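Local atomic coordinates of endoglucanase A (Clostridium cellulolyticum, PDB entry 1EDG), a protein that hydrolyses internal beta-1,4-glucosidic bonds of cellulose, as a family 5 endoglucanase whose catalytic domain is a TIM barrel. Residues Ser5-Leu10 with Tyr322-Val327; Leu10-Lys15 with Val327-Ala332; Leu29-Asn34 with Gly370-Ala375. All coordinates share one frame; numbering follows the deposited sequence.

Interaction 1. Residues Ser5-Leu10 with Tyr322-Val327; sequences SLIPNL and YMSYYV
With CG set anti to its carbonyl carbon (chi1 -54°) and chi2 extended at 171°, L10 reaches across to the helix and lays its CD1 methyl against the backbone of Y325, 3.8 Å from Y325 CA. The same methyl also lies 4.4 Å from Y325 CB, so the leucine tip touches the root of the tyrosine and not its ring, which packs with W274. S324 holds OG anti to its carbonyl carbon (chi1 -69°), a rotation that turns the hydroxyl back along the helix to the carbonyl O of V320. That bond satisfies the oxygen within its own helix and leaves CB facing the proline ring: P8 CG comes to 3.6 Å from S324 CB, and P8 CD lies 3.7 Å from S324 OG. The helix, 316-332, connects the seventh and eighth strands of the TIM barrel, and the N-terminal segment runs as an irregular chain along its outer surface. Proline suits such an irregular segment, since its ring is compact, apolar and needs no N-H partner. Serine is small enough to let that ring come close to the helix. I7 adds a looser touch, its CG2 at 4.2 Å from S324 OG.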
ATOM      1  N   SER A   5      19.472   2.747 -21.998  1.00 17.76           N
ATOM      2  CA  SER A   5      20.579   1.866 -21.641  1.00 17.92           C
ATOM      3  C   SER A   5      20.756   1.681 -20.130  1.00 17.56           C
ATOM      4  O   SER A   5      21.522   0.816 -19.690  1.00 16.88           O
ATOM      5  CB  SER A   5      21.885   2.367 -22.268  1.00 18.36           C
ATOM      6  OG  SER A   5      22.404   3.484 -21.567  1.00 20.99           O
ATOM      7  N   LEU A   6      20.062   2.490 -19.335  1.00 15.15           N
ATOM      8  CA  LEU A   6      20.175   2.391 -17.881  1.00 16.00           C
ATOM      9  C   LEU A   6      19.477   1.162 -17.307  1.00 15.12           C
ATOM     10  O   LEU A   6      19.866   0.652 -16.251  1.00 16.18           O
ATOM     11  CB  LEU A   6      19.628   3.654 -17.209  1.00 16.64           C
ATOM     12  CG  LEU A   6      20.343   4.967 -17.540  1.00 17.59           C
ATOM     13  CD1 LEU A   6      19.759   6.101 -16.695  1.00 17.99           C
ATOM     14  CD2 LEU A   6      21.838   4.823 -17.282  1.00 18.05           C
ATOM     15  N   ILE A   7      18.452   0.684 -18.005  1.00 13.39           N
ATOM     16  CA  ILE A   7      17.686  -0.481 -17.567  1.00 13.14           C
ATOM     17  C   ILE A   7      18.510  -1.769 -17.693  1.00 13.77           C
ATOM     18  O   ILE A   7      18.999  -2.103 -18.777  1.00 11.86           O
ATOM     19  CB  ILE A   7      16.373  -0.599 -18.374  1.00 13.36           C
ATOM     20  CG1 ILE A   7      15.544   0.677 -18.196  1.00 15.02           C
ATOM     21  CG2 ILE A   7      15.571  -1.814 -17.925  1.00 15.07           C
ATOM     22  CD1 ILE A   7      14.317   0.740 -19.078  1.00 17.20           C
ATOM     23  N   PRO A   8      18.708  -2.486 -16.572  1.00 14.38           N
ATOM     24  CA  PRO A   8      19.482  -3.733 -16.578  1.00 13.50           C
ATOM     25  C   PRO A   8      18.764  -4.872 -17.291  1.00 15.00           C
ATOM     26  O   PRO A   8      17.532  -4.900 -17.359  1.00 15.11           O
ATOM     27  CB  PRO A   8      19.657  -4.032 -15.092  1.00 13.33           C
ATOM     28  CG  PRO A   8      18.368  -3.513 -14.503  1.00 13.04           C
ATOM     29  CD  PRO A   8      18.199  -2.187 -15.218  1.00 13.09           C
ATOM     30  N   ASN A   9      19.547  -5.799 -17.834  1.00 15.89           N
ATOM     31  CA  ASN A   9      19.023  -6.961 -18.538  1.00 16.71           C
ATOM     32  C   ASN A   9      19.026  -8.082 -17.511  1.00 15.70           C
ATOM     33  O   ASN A   9      20.089  -8.580 -17.138  1.00 16.31           O
ATOM     34  CB  ASN A   9      19.943  -7.319 -19.708  1.00 19.59           C
ATOM     35  CG  ASN A   9      19.356  -8.389 -20.609  1.00 23.26           C
ATOM     36  OD1 ASN A   9      18.811  -9.390 -20.146  1.00 25.23           O
ATOM     37  ND2 ASN A   9      19.464  -8.176 -21.915  1.00 26.68           N
ATOM     38  N   LEU A  10      17.842  -8.450 -17.033  1.00 15.98           N
ATOM     39  CA  LEU A  10      17.711  -9.486 -16.013  1.00 15.71           C
ATOM     40  C   LEU A  10      16.942 -10.707 -16.495  1.00 15.06           C
ATOM     41  O   LEU A  10      15.986 -10.584 -17.262  1.00 14.72           O
ATOM     42  CB  LEU A  10      17.005  -8.912 -14.779  1.00 15.52           C
ATOM     43  CG  LEU A  10      17.599  -7.644 -14.152  1.00 17.52           C
ATOM     44  CD1 LEU A  10      16.655  -7.098 -13.084  1.00 17.86           C
ATOM     45  CD2 LEU A  10      18.967  -7.931 -13.561  1.00 16.37           C
ATOM     46  N   TYR A 322      18.003  -0.654  -9.070  1.00 11.97           N
ATOM     47  CA  TYR A 322      17.352  -1.110  -7.843  1.00  9.96           C
ATOM     48  C   TYR A 322      15.871  -1.433  -8.059  1.00  9.21           C
ATOM     49  O   TYR A 322      15.418  -2.525  -7.707  1.00  9.68           O
ATOM     50  CB  TYR A 322      17.524  -0.068  -6.722  1.00  9.97           C
ATOM     51  CG  TYR A 322      16.663  -0.306  -5.490  1.00 11.60           C
ATOM     52  CD1 TYR A 322      17.039  -1.233  -4.510  1.00 11.59           C
ATOM     53  CD2 TYR A 322      15.473   0.401  -5.305  1.00 11.57           C
ATOM     54  CE1 TYR A 322      16.243  -1.442  -3.375  1.00 12.08           C
ATOM     55  CE2 TYR A 322      14.676   0.201  -4.183  1.00 11.66           C
ATOM     56  CZ  TYR A 322      15.061  -0.716  -3.224  1.00 11.99           C
ATOM     57  OH  TYR A 322      14.258  -0.895  -2.119  1.00 12.76           O
ATOM     58  N   MET A 323      15.111  -0.511  -8.644  1.00  8.63           N
ATOM     59  CA  MET A 323      13.686  -0.766  -8.859  1.00 10.00           C
ATOM     60  C   MET A 323      13.422  -1.930  -9.817  1.00 11.21           C
ATOM     61  O   MET A 323      12.483  -2.709  -9.611  1.00 10.92           O
ATOM     62  CB  MET A 323      12.944   0.495  -9.315  1.00 10.65           C
ATOM     63  CG  MET A 323      12.807   1.578  -8.231  1.00 12.16           C
ATOM     64  SD  MET A 323      12.153   0.958  -6.629  1.00 14.40           S
ATOM     65  CE  MET A 323      10.511   0.385  -7.095  1.00 13.74           C
ATOM     66  N   SER A 324      14.247  -2.051 -10.858  1.00  9.73           N
ATOM     67  CA  SER A 324      14.101  -3.147 -11.831  1.00 10.34           C
ATOM     68  C   SER A 324      14.306  -4.506 -11.158  1.00  8.74           C
ATOM     69  O   SER A 324      13.503  -5.430 -11.342  1.00  9.35           O
ATOM     70  CB  SER A 324      15.097  -2.991 -12.997  1.00  9.62           C
ATOM     71  OG  SER A 324      14.766  -1.875 -13.806  1.00 11.25           O
ATOM     72  N   TYR A 325      15.377  -4.605 -10.376  1.00  7.31           N
ATOM     73  CA  TYR A 325      15.721  -5.825  -9.649  1.00  9.11           C
ATOM     74  C   TYR A 325      14.636  -6.164  -8.612  1.00  9.44           C
ATOM     75  O   TYR A 325      14.219  -7.319  -8.485  1.00  9.07           O
ATOM     76  CB  TYR A 325      17.073  -5.632  -8.962  1.00 10.26           C
ATOM     77  CG  TYR A 325      17.589  -6.841  -8.207  1.00 12.67           C
ATOM     78  CD1 TYR A 325      18.315  -7.837  -8.858  1.00 11.54           C
ATOM     79  CD2 TYR A 325      17.394  -6.959  -6.829  1.00 13.08           C
ATOM     80  CE1 TYR A 325      18.840  -8.917  -8.157  1.00 13.80           C
ATOM     81  CE2 TYR A 325      17.914  -8.036  -6.116  1.00 13.50           C
ATOM     82  CZ  TYR A 325      18.636  -9.011  -6.785  1.00 14.32           C
ATOM     83  OH  TYR A 325      19.160 -10.065  -6.072  1.00 15.30           O
ATOM     84  N   TYR A 326      14.188  -5.146  -7.879  1.00  8.47           N
ATOM     85  CA  TYR A 326      13.153  -5.296  -6.860  1.00  7.49           C
ATOM     86  C   TYR A 326      11.879  -5.902  -7.472  1.00  6.82           C
ATOM     87  O   TYR A 326      11.359  -6.912  -6.987  1.00  8.25           O
ATOM     88  CB  TYR A 326      12.855  -3.918  -6.228  1.00  7.49           C
ATOM     89  CG  TYR A 326      11.979  -3.935  -4.988  1.00  9.66           C
ATOM     90  CD1 TYR A 326      10.608  -4.191  -5.079  1.00  8.85           C
ATOM     91  CD2 TYR A 326      12.521  -3.670  -3.725  1.00 10.24           C
ATOM     92  CE1 TYR A 326       9.794  -4.181  -3.945  1.00  9.42           C
ATOM     93  CE2 TYR A 326      11.712  -3.655  -2.581  1.00  9.40           C
ATOM     94  CZ  TYR A 326      10.349  -3.910  -2.701  1.00  9.55           C
ATOM     95  OH  TYR A 326       9.539  -3.878  -1.591  1.00  9.74           O
ATOM     96  N   VAL A 327      11.392  -5.302  -8.553  1.00  6.55           N
ATOM     97  CA  VAL A 327      10.177  -5.786  -9.206  1.00  7.99           C
ATOM     98  C   VAL A 327      10.349  -7.190  -9.805  1.00  9.36           C
ATOM     99  O   VAL A 327       9.465  -8.033  -9.668  1.00  9.30           O
ATOM    100  CB  VAL A 327       9.682  -4.790 -10.293  1.00  9.46           C
ATOM    101  CG1 VAL A 327       8.490  -5.373 -11.040  1.00  8.59           C
ATOM    102  CG2 VAL A 327       9.292  -3.454  -9.638  1.00  8.12           C
TER

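Interaction 2. Residues Leu10-Lys15 with Val327-Ala332; sequences LQIPQK and VAQAKA
Two crossings, each at about a right angle, organise this contact: I12 over Q329, and Q14 over K331. I12 spreads its branches across the amide of Q329, with CD1 3.5 Å from Q329 NE2 and CG2 3.7 Å from Q329 OE1, while the bend of Q329 at chi2 (-67°) brings that amide up to the isoleucine. The same branched side chain also meets two alanines one helical turn apart, CG1 at A328 CB and CG2 at A332 CB, 4.0 Å away in the second case. Alanine suits both places, because its short side chain lets the irregular chain lie close to the helix. In the other crossing the ammonium group of K331 meets the amide of Q14 tip to tip: NZ donates to OE1 at 3.0 Å, nearly along the C=O axis (163°). The amide is held from its other end too, for Q14 NE2 gives a straight bond to K15 O, on a lone pair. Beside it K15 N donates to A332 O over 3.0 Å, giving the A332 carbonyl a partner from the N-terminal segment. L10 adds its CD1 methyl against A328 CB. Around this contact, Q329 also packs on T286 and M289 of helix 279-297, K15 leans on Y293 of that helix, and A328 touches Y374 of helix 365-374.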
ATOM      1  N   LEU A  10      17.842  -8.450 -17.033  1.00 15.98           N
ATOM      2  CA  LEU A  10      17.711  -9.486 -16.013  1.00 15.71           C
ATOM      3  C   LEU A  10      16.942 -10.707 -16.495  1.00 15.06           C
ATOM      4  O   LEU A  10      15.986 -10.584 -17.262  1.00 14.72           O
ATOM      5  CB  LEU A  10      17.005  -8.912 -14.779  1.00 15.52           C
ATOM      6  CG  LEU A  10      17.599  -7.644 -14.152  1.00 17.52           C
ATOM      7  CD1 LEU A  10      16.655  -7.098 -13.084  1.00 17.86           C
ATOM      8  CD2 LEU A  10      18.967  -7.931 -13.561  1.00 16.37           C
ATOM      9  N   GLN A  11      17.384 -11.879 -16.051  1.00 15.65           N
ATOM     10  CA  GLN A  11      16.738 -13.145 -16.381  1.00 19.93           C
ATOM     11  C   GLN A  11      16.610 -13.942 -15.080  1.00 18.00           C
ATOM     12  O   GLN A  11      17.355 -14.893 -14.844  1.00 19.32           O
ATOM     13  CB  GLN A  11      17.561 -13.928 -17.409  1.00 23.57           C
ATOM     14  CG  GLN A  11      17.596 -13.300 -18.791  1.00 33.53           C
ATOM     15  CD  GLN A  11      16.206 -13.116 -19.388  1.00 39.47           C
ATOM     16  OE1 GLN A  11      15.374 -14.035 -19.374  1.00 42.57           O
ATOM     17  NE2 GLN A  11      15.948 -11.925 -19.921  1.00 42.74           N
ATOM     18  N   ILE A  12      15.686 -13.521 -14.223  1.00 17.17           N
ATOM     19  CA  ILE A  12      15.461 -14.176 -12.935  1.00 16.62           C
ATOM     20  C   ILE A  12      14.518 -15.368 -13.100  1.00 16.65           C
ATOM     21  O   ILE A  12      13.422 -15.230 -13.647  1.00 16.82           O
ATOM     22  CB  ILE A  12      14.840 -13.192 -11.910  1.00 16.76           C
ATOM     23  CG1 ILE A  12      15.642 -11.882 -11.866  1.00 17.31           C
ATOM     24  CG2 ILE A  12      14.780 -13.830 -10.527  1.00 15.93           C
ATOM     25  CD1 ILE A  12      17.122 -12.056 -11.568  1.00 16.14           C
ATOM     26  N   PRO A  13      14.944 -16.560 -12.648  1.00 18.08           N
ATOM     27  CA  PRO A  13      14.133 -17.780 -12.744  1.00 18.28           C
ATOM     28  C   PRO A  13      12.817 -17.658 -11.973  1.00 18.78           C
ATOM     29  O   PRO A  13      12.798 -17.220 -10.820  1.00 20.00           O
ATOM     30  CB  PRO A  13      15.035 -18.836 -12.106  1.00 17.93           C
ATOM     31  CG  PRO A  13      16.417 -18.320 -12.362  1.00 18.68           C
ATOM     32  CD  PRO A  13      16.262 -16.857 -12.056  1.00 17.82           C
ATOM     33  N   GLN A  14      11.723 -18.040 -12.621  1.00 19.68           N
ATOM     34  CA  GLN A  14      10.396 -18.001 -12.009  1.00 22.05           C
ATOM     35  C   GLN A  14      10.254 -19.165 -11.023  1.00 20.68           C
ATOM     36  O   GLN A  14      10.627 -20.298 -11.334  1.00 22.02           O
ATOM     37  CB  GLN A  14       9.323 -18.102 -13.102  1.00 25.93           C
ATOM     38  CG  GLN A  14       7.885 -18.335 -12.608  1.00 33.52           C
ATOM     39  CD  GLN A  14       7.248 -17.103 -11.978  1.00 37.32           C
ATOM     40  OE1 GLN A  14       7.194 -16.033 -12.589  1.00 40.15           O
ATOM     41  NE2 GLN A  14       6.746 -17.254 -10.759  1.00 38.04           N
ATOM     42  N   LYS A  15       9.753 -18.882  -9.825  1.00 18.78           N
ATOM     43  CA  LYS A  15       9.563 -19.926  -8.822  1.00 17.15           C
ATOM     44  C   LYS A  15       8.175 -20.527  -8.980  1.00 16.26           C
ATOM     45  O   LYS A  15       7.303 -19.928  -9.609  1.00 16.29           O
ATOM     46  CB  LYS A  15       9.751 -19.364  -7.413  1.00 17.37           C
ATOM     47  CG  LYS A  15      11.167 -18.891  -7.148  1.00 19.45           C
ATOM     48  CD  LYS A  15      11.385 -18.553  -5.690  1.00 22.26           C
ATOM     49  CE  LYS A  15      12.811 -18.064  -5.432  1.00 25.63           C
ATOM     50  NZ  LYS A  15      13.859 -19.100  -5.700  1.00 26.31           N
ATOM     51  N   VAL A 327      11.392  -5.302  -8.553  1.00  6.55           N
ATOM     52  CA  VAL A 327      10.177  -5.786  -9.206  1.00  7.99           C
ATOM     53  C   VAL A 327      10.349  -7.190  -9.805  1.00  9.36           C
ATOM     54  O   VAL A 327       9.465  -8.033  -9.668  1.00  9.30           O
ATOM     55  CB  VAL A 327       9.682  -4.790 -10.293  1.00  9.46           C
ATOM     56  CG1 VAL A 327       8.490  -5.373 -11.040  1.00  8.59           C
ATOM     57  CG2 VAL A 327       9.292  -3.454  -9.638  1.00  8.12           C
ATOM     58  N   ALA A 328      11.489  -7.436 -10.448  1.00  7.72           N
ATOM     59  CA  ALA A 328      11.766  -8.743 -11.047  1.00  8.20           C
ATOM     60  C   ALA A 328      11.790  -9.847  -9.988  1.00  8.35           C
ATOM     61  O   ALA A 328      11.212 -10.916 -10.187  1.00 10.39           O
ATOM     62  CB  ALA A 328      13.087  -8.711 -11.807  1.00  8.70           C
ATOM     63  N   GLN A 329      12.454  -9.591  -8.864  1.00  7.86           N
ATOM     64  CA  GLN A 329      12.539 -10.570  -7.782  1.00  9.05           C
ATOM     65  C   GLN A 329      11.163 -10.838  -7.165  1.00  8.73           C
ATOM     66  O   GLN A 329      10.845 -11.971  -6.803  1.00  9.75           O
ATOM     67  CB  GLN A 329      13.531 -10.106  -6.712  1.00  9.32           C
ATOM     68  CG  GLN A 329      14.991 -10.077  -7.175  1.00 10.16           C
ATOM     69  CD  GLN A 329      15.570 -11.463  -7.451  1.00 12.64           C
ATOM     70  OE1 GLN A 329      15.009 -12.484  -7.052  1.00 12.53           O
ATOM     71  NE2 GLN A 329      16.701 -11.500  -8.138  1.00 12.81           N
ATOM     72  N   ALA A 330      10.341  -9.800  -7.059  1.00  8.47           N
ATOM     73  CA  ALA A 330       8.996  -9.966  -6.506  1.00  8.77           C
ATOM     74  C   ALA A 330       8.133 -10.792  -7.471  1.00  8.62           C
ATOM     75  O   ALA A 330       7.424 -11.717  -7.054  1.00  7.99           O
ATOM     76  CB  ALA A 330       8.345  -8.598  -6.235  1.00  7.86           C
ATOM     77  N   LYS A 331       8.217 -10.482  -8.764  1.00  9.12           N
ATOM     78  CA  LYS A 331       7.442 -11.185  -9.784  1.00  9.96           C
ATOM     79  C   LYS A 331       7.764 -12.684  -9.797  1.00  8.82           C
ATOM     80  O   LYS A 331       6.864 -13.522  -9.927  1.00  8.55           O
ATOM     81  CB  LYS A 331       7.691 -10.546 -11.160  1.00 11.95           C
ATOM     82  CG  LYS A 331       6.833 -11.076 -12.300  1.00 14.14           C
ATOM     83  CD  LYS A 331       7.524 -12.224 -13.000  1.00 19.21           C
ATOM     84  CE  LYS A 331       6.741 -12.726 -14.192  1.00 22.70           C
ATOM     85  NZ  LYS A 331       7.392 -13.958 -14.733  1.00 27.45           N
ATOM     86  N   ALA A 332       9.042 -13.013  -9.636  1.00  7.77           N
ATOM     87  CA  ALA A 332       9.486 -14.410  -9.622  1.00  9.57           C
ATOM     88  C   ALA A 332       8.848 -15.192  -8.473  1.00 11.11           C
ATOM     89  O   ALA A 332       8.776 -16.419  -8.518  1.00 12.16           O
ATOM     90  CB  ALA A 332      11.015 -14.480  -9.521  1.00  8.65           C
TER

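Interaction 3. Residues Leu29-Asn34 with Gly370-Ala375; sequences LRLGWN and GMVKYA
The turn of R30 and L31 that leads into the first strand of the TIM barrel, 32-34, packs against the last helix, 365-374, so the helix that follows the eighth strand lies against the entry to the first. L31 carries most of the contact. With CG anti to the backbone N (chi1 -180°) and chi2 at 66°, it sets its two methyls against different residues of the helix: CD2 lies 3.8 Å from V372 CG2, and CD1 is 4.0 Å from M371 CE. It crosses both partners at about a right angle, and the methionine, flexible and bent at chi3, folds its terminal methyl onto the leucine. Further along the chain, A375 places CB 4.0 Å from L31 CB and 3.5 Å from R30 O, a close approach that suits a lone methyl. R30 leaves the preceding helix with positive phi (64°), which turns the chain towards the strand. Its side chain, extended from CG to NE, carries the guanidinium past V372, with NH2 3.8 Å from V372 CG1. The polar end is anchored by NE to F376 O, while NH1 makes a weak bond to G74 O. No hydrogen bond joins the segments, so cohesion comes mainly from apolar contact; L31, M371 and A375 are buried, V372 and R30 lie nearer the surface, and the carbonyls accepting from the arginine probably ease its charge.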
ATOM      1  N   LEU A  29      -3.531  -7.676 -11.469  1.00  9.55           N
ATOM      2  CA  LEU A  29      -3.324  -6.309 -10.980  1.00 11.36           C
ATOM      3  C   LEU A  29      -2.095  -5.697 -11.660  1.00 10.11           C
ATOM      4  O   LEU A  29      -1.972  -4.469 -11.771  1.00  9.03           O
ATOM      5  CB  LEU A  29      -3.150  -6.293  -9.455  1.00 12.59           C
ATOM      6  CG  LEU A  29      -4.229  -6.943  -8.574  1.00 16.68           C
ATOM      7  CD1 LEU A  29      -4.010  -6.532  -7.131  1.00 16.87           C
ATOM      8  CD2 LEU A  29      -5.607  -6.536  -8.994  1.00 15.80           C
ATOM      9  N   ARG A  30      -1.185  -6.581 -12.072  1.00  9.92           N
ATOM     10  CA  ARG A  30       0.050  -6.268 -12.797  1.00  9.88           C
ATOM     11  C   ARG A  30       1.147  -5.425 -12.134  1.00  9.94           C
ATOM     12  O   ARG A  30       2.273  -5.902 -11.947  1.00  7.41           O
ATOM     13  CB  ARG A  30      -0.271  -5.723 -14.193  1.00 12.68           C
ATOM     14  CG  ARG A  30       0.926  -5.787 -15.125  1.00 18.73           C
ATOM     15  CD  ARG A  30       0.594  -5.329 -16.527  1.00 24.51           C
ATOM     16  NE  ARG A  30       1.733  -5.523 -17.423  1.00 29.47           N
ATOM     17  CZ  ARG A  30       2.209  -4.598 -18.251  1.00 31.79           C
ATOM     18  NH1 ARG A  30       1.650  -3.395 -18.308  1.00 32.80           N
ATOM     19  NH2 ARG A  30       3.242  -4.881 -19.034  1.00 31.51           N
ATOM     20  N   LEU A  31       0.830  -4.168 -11.835  1.00  8.08           N
ATOM     21  CA  LEU A  31       1.766  -3.230 -11.210  1.00  9.07           C
ATOM     22  C   LEU A  31       0.891  -2.083 -10.714  1.00  7.83           C
ATOM     23  O   LEU A  31      -0.039  -1.675 -11.410  1.00  8.06           O
ATOM     24  CB  LEU A  31       2.776  -2.707 -12.245  1.00  9.19           C
ATOM     25  CG  LEU A  31       3.840  -1.716 -11.767  1.00  8.04           C
ATOM     26  CD1 LEU A  31       4.791  -2.388 -10.794  1.00  8.83           C
ATOM     27  CD2 LEU A  31       4.610  -1.172 -12.962  1.00 10.04           C
ATOM     28  N   GLY A  32       1.178  -1.564  -9.526  1.00  7.73           N
ATOM     29  CA  GLY A  32       0.357  -0.484  -8.999  1.00  7.15           C
ATOM     30  C   GLY A  32       1.054   0.841  -8.732  1.00  6.69           C
ATOM     31  O   GLY A  32       2.281   0.923  -8.654  1.00  6.69           O
ATOM     32  N   TRP A  33       0.247   1.875  -8.528  1.00  6.48           N
ATOM     33  CA  TRP A  33       0.747   3.212  -8.252  1.00  7.29           C
ATOM     34  C   TRP A  33      -0.088   3.795  -7.100  1.00  6.31           C
ATOM     35  O   TRP A  33      -1.304   3.607  -7.060  1.00  7.74           O
ATOM     36  CB  TRP A  33       0.584   4.068  -9.511  1.00  7.37           C
ATOM     37  CG  TRP A  33       1.067   5.472  -9.393  1.00  8.35           C
ATOM     38  CD1 TRP A  33       2.352   5.912  -9.506  1.00  9.47           C
ATOM     39  CD2 TRP A  33       0.255   6.634  -9.211  1.00  9.55           C
ATOM     40  NE1 TRP A  33       2.389   7.285  -9.416  1.00 10.14           N
ATOM     41  CE2 TRP A  33       1.117   7.752  -9.230  1.00 10.44           C
ATOM     42  CE3 TRP A  33      -1.120   6.841  -9.038  1.00 10.32           C
ATOM     43  CZ2 TRP A  33       0.645   9.066  -9.082  1.00 11.70           C
ATOM     44  CZ3 TRP A  33      -1.591   8.148  -8.894  1.00 12.43           C
ATOM     45  CH2 TRP A  33      -0.706   9.240  -8.917  1.00 11.37           C
ATOM     46  N   ASN A  34       0.574   4.459  -6.153  1.00  7.01           N
ATOM     47  CA  ASN A  34      -0.100   5.086  -5.009  1.00  6.94           C
ATOM     48  C   ASN A  34      -0.400   6.563  -5.263  1.00  8.91           C
ATOM     49  O   ASN A  34       0.487   7.303  -5.687  1.00 10.01           O
ATOM     50  CB  ASN A  34       0.802   5.062  -3.775  1.00  7.05           C
ATOM     51  CG  ASN A  34       0.686   3.792  -2.973  1.00  9.61           C
ATOM     52  OD1 ASN A  34      -0.269   3.619  -2.225  1.00  9.39           O
ATOM     53  ND2 ASN A  34       1.695   2.930  -3.067  1.00  8.08           N
ATOM     54  N   GLY A 370      11.515   0.447 -16.384  1.00 11.24           N
ATOM     55  CA  GLY A 370      12.198  -0.735 -15.883  1.00 10.93           C
ATOM     56  C   GLY A 370      11.228  -1.571 -15.058  1.00 11.49           C
ATOM     57  O   GLY A 370      11.219  -2.803 -15.140  1.00 10.26           O
ATOM     58  N   MET A 371      10.385  -0.899 -14.273  1.00 11.12           N
ATOM     59  CA  MET A 371       9.387  -1.587 -13.453  1.00 11.26           C
ATOM     60  C   MET A 371       8.336  -2.287 -14.319  1.00 10.95           C
ATOM     61  O   MET A 371       7.978  -3.435 -14.064  1.00 10.62           O
ATOM     62  CB  MET A 371       8.703  -0.610 -12.496  1.00 10.44           C
ATOM     63  CG  MET A 371       9.628  -0.063 -11.423  1.00 11.94           C
ATOM     64  SD  MET A 371       8.800   1.166 -10.388  1.00 14.81           S
ATOM     65  CE  MET A 371       7.609   0.130  -9.495  1.00 14.09           C
ATOM     66  N   VAL A 372       7.834  -1.593 -15.339  1.00  9.93           N
ATOM     67  CA  VAL A 372       6.832  -2.175 -16.226  1.00 11.96           C
ATOM     68  C   VAL A 372       7.409  -3.381 -16.973  1.00 11.69           C
ATOM     69  O   VAL A 372       6.746  -4.409 -17.125  1.00 12.58           O
ATOM     70  CB  VAL A 372       6.295  -1.131 -17.240  1.00 11.17           C
ATOM     71  CG1 VAL A 372       5.334  -1.790 -18.218  1.00 12.25           C
ATOM     72  CG2 VAL A 372       5.581  -0.015 -16.498  1.00 12.55           C
ATOM     73  N   LYS A 373       8.663  -3.264 -17.387  1.00 11.31           N
ATOM     74  CA  LYS A 373       9.333  -4.333 -18.114  1.00 12.36           C
ATOM     75  C   LYS A 373       9.404  -5.636 -17.309  1.00 12.27           C
ATOM     76  O   LYS A 373       9.208  -6.718 -17.854  1.00 13.00           O
ATOM     77  CB  LYS A 373      10.736  -3.869 -18.518  1.00 13.29           C
ATOM     78  CG  LYS A 373      11.595  -4.923 -19.175  1.00 15.87           C
ATOM     79  CD  LYS A 373      12.904  -4.316 -19.652  1.00 19.77           C
ATOM     80  CE  LYS A 373      13.878  -5.397 -20.092  1.00 23.18           C
ATOM     81  NZ  LYS A 373      13.242  -6.366 -21.028  1.00 27.77           N
ATOM     82  N   TYR A 374       9.624  -5.521 -16.003  1.00  9.75           N
ATOM     83  CA  TYR A 374       9.747  -6.697 -15.159  1.00  9.44           C
ATOM     84  C   TYR A 374       8.523  -7.101 -14.340  1.00  8.44           C
ATOM     85  O   TYR A 374       8.572  -8.079 -13.588  1.00 10.54           O
ATOM     86  CB  TYR A 374      10.991  -6.564 -14.285  1.00 10.10           C
ATOM     87  CG  TYR A 374      12.254  -6.598 -15.117  1.00 11.57           C
ATOM     88  CD1 TYR A 374      12.622  -7.762 -15.800  1.00 12.00           C
ATOM     89  CD2 TYR A 374      13.047  -5.462 -15.273  1.00 13.00           C
ATOM     90  CE1 TYR A 374      13.746  -7.790 -16.619  1.00 12.90           C
ATOM     91  CE2 TYR A 374      14.179  -5.478 -16.095  1.00 12.60           C
ATOM     92  CZ  TYR A 374      14.519  -6.646 -16.767  1.00 14.50           C
ATOM     93  OH  TYR A 374      15.619  -6.664 -17.601  1.00 13.85           O
ATOM     94  N   ALA A 375       7.420  -6.381 -14.509  1.00  9.54           N
ATOM     95  CA  ALA A 375       6.187  -6.705 -13.796  1.00 10.49           C
ATOM     96  C   ALA A 375       5.512  -7.899 -14.478  1.00 11.46           C
ATOM     97  O   ALA A 375       6.048  -8.454 -15.440  1.00 12.65           O
ATOM     98  CB  ALA A 375       5.255  -5.502 -13.791  1.00 11.59           C
TER

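Interactions 1 and 2 fasten the N-terminal segment along the same helix, 316-332, and share L10, which bridges Y325 and A328; both are partly buried, and their centres lie about 22 and 21 Å from the centre of the chain. Interaction 3 is a buried contact with its centre about 13 Å from that point, joining the turn before the first barrel strand to helix 365-374. Chemistry follows place: interaction 2, with exposed residues, combines methyl packing with hydrogen bonds, whereas interactions 1 and 3 have none between their segments. Y374 ties the contacts together, its OH bonding P8 O at 2.6 Å and L10 N at 2.9 Å, so helix 365-374 serves that turn and the N-terminal segment.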